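Local coordinates for 2-oxoglutarate (2OG) and Fe(II)-dependent oxygenase superfamily protein (Arabidopsis thaliana, PDB 6KWA) that probably catalyses the irreversible, 2-oxoglutarate- and iron-dependent oxidation of the auxin indole-3-acetic acid to inactive 2-oxoindole-3-acetic acid, at residues A[49-53]-A[81-85]; A[95-99]-A[109-113]; A[124-128]-A[140-144]. One frame throughout, in Å; residues are numbered along the deposited sequence.

In the fold
The centres of contacts 1 and 2 are 14 Å apart. They share a hydrophobic patch in which Leu51 CD1 lies 3.7 Å from Met112 CE and Leu84 CB lies 4.2 Å from Phe98 CZ, and strand 81-87 runs on to helix 92-101. Contacts 2 and 3 both use helix 106-133, their centres 23 Å apart, whereas contacts 1 and 3, 29 Å apart, lie on opposite sides of the chain's centre. Contact 1 is close to the active site: the side chain of Ala83 is about 4 Å from that of Asn152, which binds 2-oxoglutarate (absent here) in another structure of this protein, and about 11 Å from the bound magnesium ion. Contact 3 is remote from both.

Contact 1: residues A[49-53]-A[81-85]; sequences IDLFQ and YEALG
Leu51, in the last part of helix 38-51, meets strand 81-87 through its CB, which lies 4.3 Å from Leu84 CD1. The main contact is made by the next residue. Phe52 reaches across to the strand with its ring, and three consecutive strand residues touch it. Leu84 CD1 sits over one face, displaced toward the rim, 4.0 Å from the ring centroid and 25° off the normal, a CH-pi contact. The leucine and the ring run past each other in opposite directions. Ala83 presents its backbone instead: its CA faces the ring edge at CZ, 3.9 Å away, while its methyl group points away from the helix.

Glu82 approaches the same ring obliquely. Its chain is extended, with CG anti to the backbone N (chi1 -177°), which brings CD within 3.7 Å of Phe52 CD1; the carboxylate and ring planes are 53° apart. The polar end of this buried glutamate is well supplied with partners. OE2 forms a salt bridge with Lys59 and a hydrogen bond with Tyr71, and OE1 accepts a bond from a water 2.7 Å away. That water also donates to Phe52 O, at 2.9 Å, and so links the backbone of Phe52 to the side chain of Glu82; Lys59 NZ bonds to this carbonyl oxygen as well.

Phe52 further touches Lys153 and Tyr239 on neighbouring strands. The C-terminal part of helix 38-51 and the residue after Leu51 thus pack on an outermost strand of the major sheet in the double-stranded beta-helix fold of 2-oxoglutarate oxygenases, where Ala83 touches Asn152, a residue that binds 2-oxoglutarate in another structure of this protein.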
# COMPACT_ATOMS: atom_id res chain seq x y z
N ILE A 49 -3.60 8.33 14.57
CA ILE A 49 -3.58 8.02 15.98
C ILE A 49 -4.86 8.58 16.61
O ILE A 49 -5.51 7.92 17.42
CB ILE A 49 -2.33 8.57 16.65
CG1 ILE A 49 -1.10 7.85 16.09
CG2 ILE A 49 -2.40 8.40 18.15
CD1 ILE A 49 0.25 8.43 16.56
N ASP A 50 -5.23 9.79 16.21
CA ASP A 50 -6.42 10.41 16.76
C ASP A 50 -7.73 9.74 16.29
O ASP A 50 -8.67 9.59 17.08
CB ASP A 50 -6.47 11.89 16.42
CG ASP A 50 -7.41 12.65 17.33
OD1 ASP A 50 -7.16 12.61 18.56
OD2 ASP A 50 -8.41 13.25 16.86
N LEU A 51 -7.82 9.39 15.01
CA LEU A 51 -9.05 8.74 14.54
C LEU A 51 -9.28 7.43 15.30
O LEU A 51 -10.42 7.10 15.62
CB LEU A 51 -9.01 8.50 13.02
CG LEU A 51 -9.04 9.79 12.21
CD1 LEU A 51 -9.10 9.55 10.71
CD2 LEU A 51 -10.22 10.67 12.65
N PHE A 52 -8.20 6.72 15.62
CA PHE A 52 -8.35 5.44 16.33
C PHE A 52 -8.78 5.59 17.79
O PHE A 52 -9.19 4.61 18.43
CB PHE A 52 -7.06 4.63 16.27
CG PHE A 52 -6.91 3.81 15.02
CD1 PHE A 52 -7.83 2.81 14.72
CD2 PHE A 52 -5.86 4.04 14.14
CE1 PHE A 52 -7.71 2.03 13.57
CE2 PHE A 52 -5.73 3.27 12.98
CZ PHE A 52 -6.65 2.26 12.71
N GLN A 53 -8.69 6.80 18.33
CA GLN A 53 -9.15 7.05 19.68
C GLN A 53 -10.60 7.51 19.69
O GLN A 53 -11.15 7.80 20.75
CB GLN A 53 -8.22 8.04 20.37
CG GLN A 53 -7.05 7.28 20.96
CD GLN A 53 -5.84 8.12 21.21
OE1 GLN A 53 -5.86 9.34 21.05
NE2 GLN A 53 -4.73 7.46 21.53
N TYR A 81 -4.84 -6.45 15.67
CA TYR A 81 -5.01 -5.56 14.54
C TYR A 81 -6.35 -4.85 14.55
O TYR A 81 -7.39 -5.48 14.69
CB TYR A 81 -4.86 -6.41 13.26
CG TYR A 81 -5.09 -5.70 11.94
CD1 TYR A 81 -4.26 -4.67 11.52
CD2 TYR A 81 -6.12 -6.11 11.07
CE1 TYR A 81 -4.45 -4.03 10.30
CE2 TYR A 81 -6.32 -5.47 9.84
CZ TYR A 81 -5.48 -4.43 9.46
OH TYR A 81 -5.64 -3.79 8.24
N GLU A 82 -6.30 -3.52 14.37
CA GLU A 82 -7.48 -2.71 14.17
C GLU A 82 -7.31 -1.85 12.90
O GLU A 82 -6.19 -1.43 12.55
CB GLU A 82 -7.73 -1.82 15.41
CG GLU A 82 -9.01 -0.97 15.35
CD GLU A 82 -9.18 -0.08 16.58
OE1 GLU A 82 -8.19 0.06 17.35
OE2 GLU A 82 -10.28 0.50 16.76
N ALA A 83 -8.39 -1.60 12.17
CA ALA A 83 -8.24 -0.87 10.93
C ALA A 83 -9.48 -0.09 10.56
O ALA A 83 -10.61 -0.50 10.87
CB ALA A 83 -7.87 -1.85 9.78
N LEU A 84 -9.24 1.02 9.87
CA LEU A 84 -10.26 1.86 9.28
C LEU A 84 -9.91 2.08 7.81
O LEU A 84 -8.74 1.98 7.42
CB LEU A 84 -10.37 3.22 10.00
CG LEU A 84 -10.86 3.31 11.44
CD1 LEU A 84 -10.15 4.41 12.20
CD2 LEU A 84 -12.36 3.61 11.40
N GLY A 85 -10.89 2.40 6.99
CA GLY A 85 -10.55 2.71 5.62
C GLY A 85 -11.68 3.13 4.73
O GLY A 85 -12.85 3.13 5.12
O HOH W 1 -8.26 1.94 19.27

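Contact 2: residues A[95-99]-A[109-113]; sequences VNTFC and REIMV
The guanidinium group of Arg109 is laid against helix 92-101, with Cys99 CB over one face, 3.4 Å above the plane, and Asn96 at its edge. There NH1 donates to Asn96 OD1 at 2.9 Å in a nearly straight bond (164°). The acceptor lies in the guanidinium plane, although the donor is tilted 33° from the plane of the amide carbonyl. A weak second bond from NH1 reaches Asn96 O. A bend at chi3 turns the guanidinium of the otherwise extended arginine toward the C-terminal end of helix 92-101, where NH2 forms a salt bridge with Asp100. Partners at both terminal nitrogens thus limit rotation of the group.

The second flat group, the Phe98 ring, meets Met112 SD in an oblique Met-aromatic contact, 4.0 Å from CE2. Bends at chi2 and chi3 fold the methionine so that CE also comes 3.9 Å from Cys99 SG. Val95 closes the apolar side: its CG1 touches Met112 CG at 3.9 Å and Val113 CG2 at 4.0 Å.

Met112 continues this packing onto Met44 of helix 38-51. With segment axes 10.0 Å apart and 147° between their directions, helices 92-101 and 106-133 form a roughly antiparallel helical hairpin, joined by a short connection.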
# COMPACT_ATOMS: atom_id res chain seq x y z
N VAL A 95 -13.72 10.44 0.29
CA VAL A 95 -12.86 10.93 1.35
C VAL A 95 -13.69 11.74 2.37
O VAL A 95 -13.53 11.58 3.58
CB VAL A 95 -11.71 11.75 0.77
CG1 VAL A 95 -10.77 12.20 1.87
CG2 VAL A 95 -10.96 10.90 -0.25
N ASN A 96 -14.59 12.60 1.89
CA ASN A 96 -15.43 13.37 2.81
C ASN A 96 -16.44 12.52 3.58
O ASN A 96 -16.72 12.77 4.75
CB ASN A 96 -16.16 14.49 2.08
CG ASN A 96 -15.30 15.69 1.90
OD1 ASN A 96 -14.62 16.12 2.84
ND2 ASN A 96 -15.29 16.25 0.70
N THR A 97 -16.99 11.52 2.92
CA THR A 97 -17.90 10.60 3.57
C THR A 97 -17.24 9.93 4.76
O THR A 97 -17.83 9.84 5.84
CB THR A 97 -18.36 9.55 2.58
OG1 THR A 97 -19.09 10.21 1.54
CG2 THR A 97 -19.22 8.48 3.28
N PHE A 98 -16.01 9.47 4.55
CA PHE A 98 -15.19 8.88 5.58
C PHE A 98 -14.98 9.89 6.72
O PHE A 98 -15.11 9.56 7.89
CB PHE A 98 -13.87 8.43 4.97
CG PHE A 98 -12.91 7.84 5.95
CD1 PHE A 98 -13.00 6.50 6.31
CD2 PHE A 98 -11.89 8.61 6.50
CE1 PHE A 98 -12.10 5.95 7.21
CE2 PHE A 98 -10.99 8.06 7.40
CZ PHE A 98 -11.10 6.73 7.75
N CYS A 99 -14.67 11.13 6.38
CA CYS A 99 -14.46 12.16 7.39
C CYS A 99 -15.75 12.49 8.16
O CYS A 99 -15.72 12.73 9.38
CB CYS A 99 -13.87 13.41 6.75
SG CYS A 99 -12.14 13.17 6.27
N ARG A 109 -9.89 16.86 8.19
CA ARG A 109 -10.53 16.62 6.92
C ARG A 109 -9.60 17.08 5.83
O ARG A 109 -9.41 16.37 4.84
CB ARG A 109 -11.87 17.35 6.82
CG ARG A 109 -12.59 17.14 5.50
CD ARG A 109 -13.95 17.81 5.49
NE ARG A 109 -14.76 17.38 6.63
CZ ARG A 109 -15.71 16.46 6.55
NH1 ARG A 109 -15.96 15.86 5.39
NH2 ARG A 109 -16.41 16.12 7.63
N GLU A 110 -8.97 18.23 6.04
CA GLU A 110 -8.14 18.81 4.99
C GLU A 110 -6.82 18.03 4.81
O GLU A 110 -6.32 17.89 3.69
CB GLU A 110 -7.84 20.27 5.32
CG GLU A 110 -8.80 21.24 4.65
CD GLU A 110 -8.29 22.67 4.70
OE1 GLU A 110 -7.28 22.92 5.40
OE2 GLU A 110 -8.90 23.55 4.04
N ILE A 111 -6.30 17.52 5.92
CA ILE A 111 -5.11 16.67 5.90
C ILE A 111 -5.36 15.41 5.07
O ILE A 111 -4.54 15.01 4.25
CB ILE A 111 -4.69 16.30 7.32
CG1 ILE A 111 -4.20 17.57 8.04
CG2 ILE A 111 -3.61 15.20 7.30
CD1 ILE A 111 -3.99 17.40 9.52
N MET A 112 -6.52 14.82 5.28
CA MET A 112 -6.91 13.60 4.62
C MET A 112 -7.07 13.83 3.11
O MET A 112 -6.64 13.02 2.29
CB MET A 112 -8.23 13.10 5.21
CG MET A 112 -8.51 11.65 5.01
SD MET A 112 -8.10 10.74 6.50
CE MET A 112 -8.86 11.79 7.74
N VAL A 113 -7.69 14.94 2.77
CA VAL A 113 -7.97 15.27 1.39
C VAL A 113 -6.68 15.49 0.62
O VAL A 113 -6.53 15.03 -0.52
CB VAL A 113 -8.90 16.52 1.31
CG1 VAL A 113 -8.91 17.16 -0.10
CG2 VAL A 113 -10.29 16.13 1.75

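Contact 3: residues A[124-128]-A[140-144]; sequences TDLAR and DFFKE
Phe142 is the wedge of this contact, its ring packed closely against helix 106-133. Thr124 CA lies over one face of the ring, and Thr124 CB is 3.5 Å from CE1. Ala127 CB approaches obliquely, 3.7 Å from CD2. The benzyl group sits between the backbone N and the carbonyl carbon (chi1 52°), directed at the helix. Phe141 reaches the same turn from beside it, its ring edge meeting Ala127 O 3.5 Å from CE2, while Phe142 CD2 lies over one of its faces, toward the rim.

The outer side is polar and more loosely held: Arg128 and Asp140 are partly exposed and Lys143 is exposed to solvent. Arg128 NH2, 3.7 Å from Phe142 CZ with guanidinium and ring planes 82° apart, joins the two parts. Arg128 lies alongside Asp140, its NH2 and NH1 reaching Asp140 OD1 at 2.9 and 3.0 Å in weak, bent bonds near 123°. Asp140 OD2 forms a salt bridge with Lys143 NZ (3.3 Å), its hydrogen bond weak, so one carboxylate probably offsets two positive charges.

The type I turn from Asp140 to Lys143 folds back onto helix 106-133 ahead of strand 147-155, while Phe141 stacks on Trp218 of helix 213-218 and meets Trp145 edge-to-face.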
# COMPACT_ATOMS: atom_id res chain seq x y z
N THR A 124 -0.21 6.59 -9.24
CA THR A 124 -0.42 6.65 -10.69
C THR A 124 0.89 6.97 -11.43
O THR A 124 1.11 6.46 -12.53
CB THR A 124 -1.48 7.70 -11.07
OG1 THR A 124 -1.07 8.97 -10.57
CG2 THR A 124 -2.84 7.33 -10.46
N ASP A 125 1.75 7.79 -10.84
CA ASP A 125 3.09 7.96 -11.40
C ASP A 125 3.91 6.64 -11.45
O ASP A 125 4.62 6.40 -12.42
CB ASP A 125 3.88 9.01 -10.62
CG ASP A 125 3.36 10.44 -10.85
OD1 ASP A 125 2.58 10.66 -11.81
OD2 ASP A 125 3.77 11.36 -10.11
N LEU A 126 3.91 5.86 -10.38
CA LEU A 126 4.67 4.58 -10.32
C LEU A 126 4.04 3.62 -11.31
O LEU A 126 4.73 2.89 -12.00
CB LEU A 126 4.68 3.99 -8.92
CG LEU A 126 5.43 4.84 -7.87
CD1 LEU A 126 5.22 4.30 -6.43
CD2 LEU A 126 6.90 4.90 -8.18
N ALA A 127 2.71 3.61 -11.39
CA ALA A 127 2.06 2.71 -12.34
C ALA A 127 2.46 3.06 -13.78
O ALA A 127 2.81 2.18 -14.57
CB ALA A 127 0.57 2.79 -12.18
N ARG A 128 2.43 4.34 -14.13
CA ARG A 128 2.81 4.76 -15.48
C ARG A 128 4.26 4.39 -15.71
O ARG A 128 4.62 3.90 -16.79
CB ARG A 128 2.60 6.26 -15.70
CG ARG A 128 2.90 6.68 -17.17
CD ARG A 128 2.63 8.14 -17.37
NE ARG A 128 1.24 8.45 -17.00
CZ ARG A 128 0.26 8.70 -17.86
NH1 ARG A 128 0.51 8.75 -19.17
NH2 ARG A 128 -0.97 8.95 -17.42
N ASP A 140 -1.77 4.59 -20.08
CA ASP A 140 -2.88 5.09 -19.31
C ASP A 140 -3.72 3.94 -18.74
O ASP A 140 -4.89 4.13 -18.42
CB ASP A 140 -3.78 5.97 -20.20
CG ASP A 140 -3.20 7.35 -20.46
OD1 ASP A 140 -2.22 7.76 -19.79
OD2 ASP A 140 -3.69 8.00 -21.41
N PHE A 141 -3.14 2.74 -18.62
CA PHE A 141 -3.92 1.55 -18.30
C PHE A 141 -4.66 1.62 -16.97
O PHE A 141 -5.69 0.96 -16.75
CB PHE A 141 -3.04 0.29 -18.30
CG PHE A 141 -2.01 0.26 -17.21
CD1 PHE A 141 -2.26 -0.45 -16.05
CD2 PHE A 141 -0.79 0.90 -17.36
CE1 PHE A 141 -1.28 -0.53 -15.03
CE2 PHE A 141 0.19 0.81 -16.36
CZ PHE A 141 -0.06 0.10 -15.20
N PHE A 142 -4.13 2.43 -16.06
CA PHE A 142 -4.62 2.42 -14.69
C PHE A 142 -5.77 3.43 -14.48
O PHE A 142 -6.41 3.42 -13.43
CB PHE A 142 -3.45 2.72 -13.74
CG PHE A 142 -2.72 3.96 -14.12
CD1 PHE A 142 -3.19 5.21 -13.76
CD2 PHE A 142 -1.61 3.88 -14.95
CE1 PHE A 142 -2.54 6.35 -14.17
CE2 PHE A 142 -0.96 5.04 -15.37
CZ PHE A 142 -1.42 6.26 -14.97
N LYS A 143 -6.11 4.21 -15.51
CA LYS A 143 -6.89 5.43 -15.28
C LYS A 143 -8.33 5.25 -14.84
O LYS A 143 -8.91 6.16 -14.26
CB LYS A 143 -6.94 6.31 -16.55
CG LYS A 143 -5.81 7.33 -16.68
CD LYS A 143 -6.27 8.43 -17.68
CE LYS A 143 -5.21 9.52 -17.86
NZ LYS A 143 -5.14 10.08 -19.24
N GLU A 144 -8.88 4.06 -15.01
CA GLU A 144 -10.23 3.81 -14.52
C GLU A 144 -10.18 2.88 -13.32
O GLU A 144 -11.19 2.28 -12.94
CB GLU A 144 -11.10 3.18 -15.61
CG GLU A 144 -11.11 3.88 -16.98
CD GLU A 144 -11.54 5.33 -16.93
OE1 GLU A 144 -12.30 5.72 -16.01
OE2 GLU A 144 -11.12 6.10 -17.83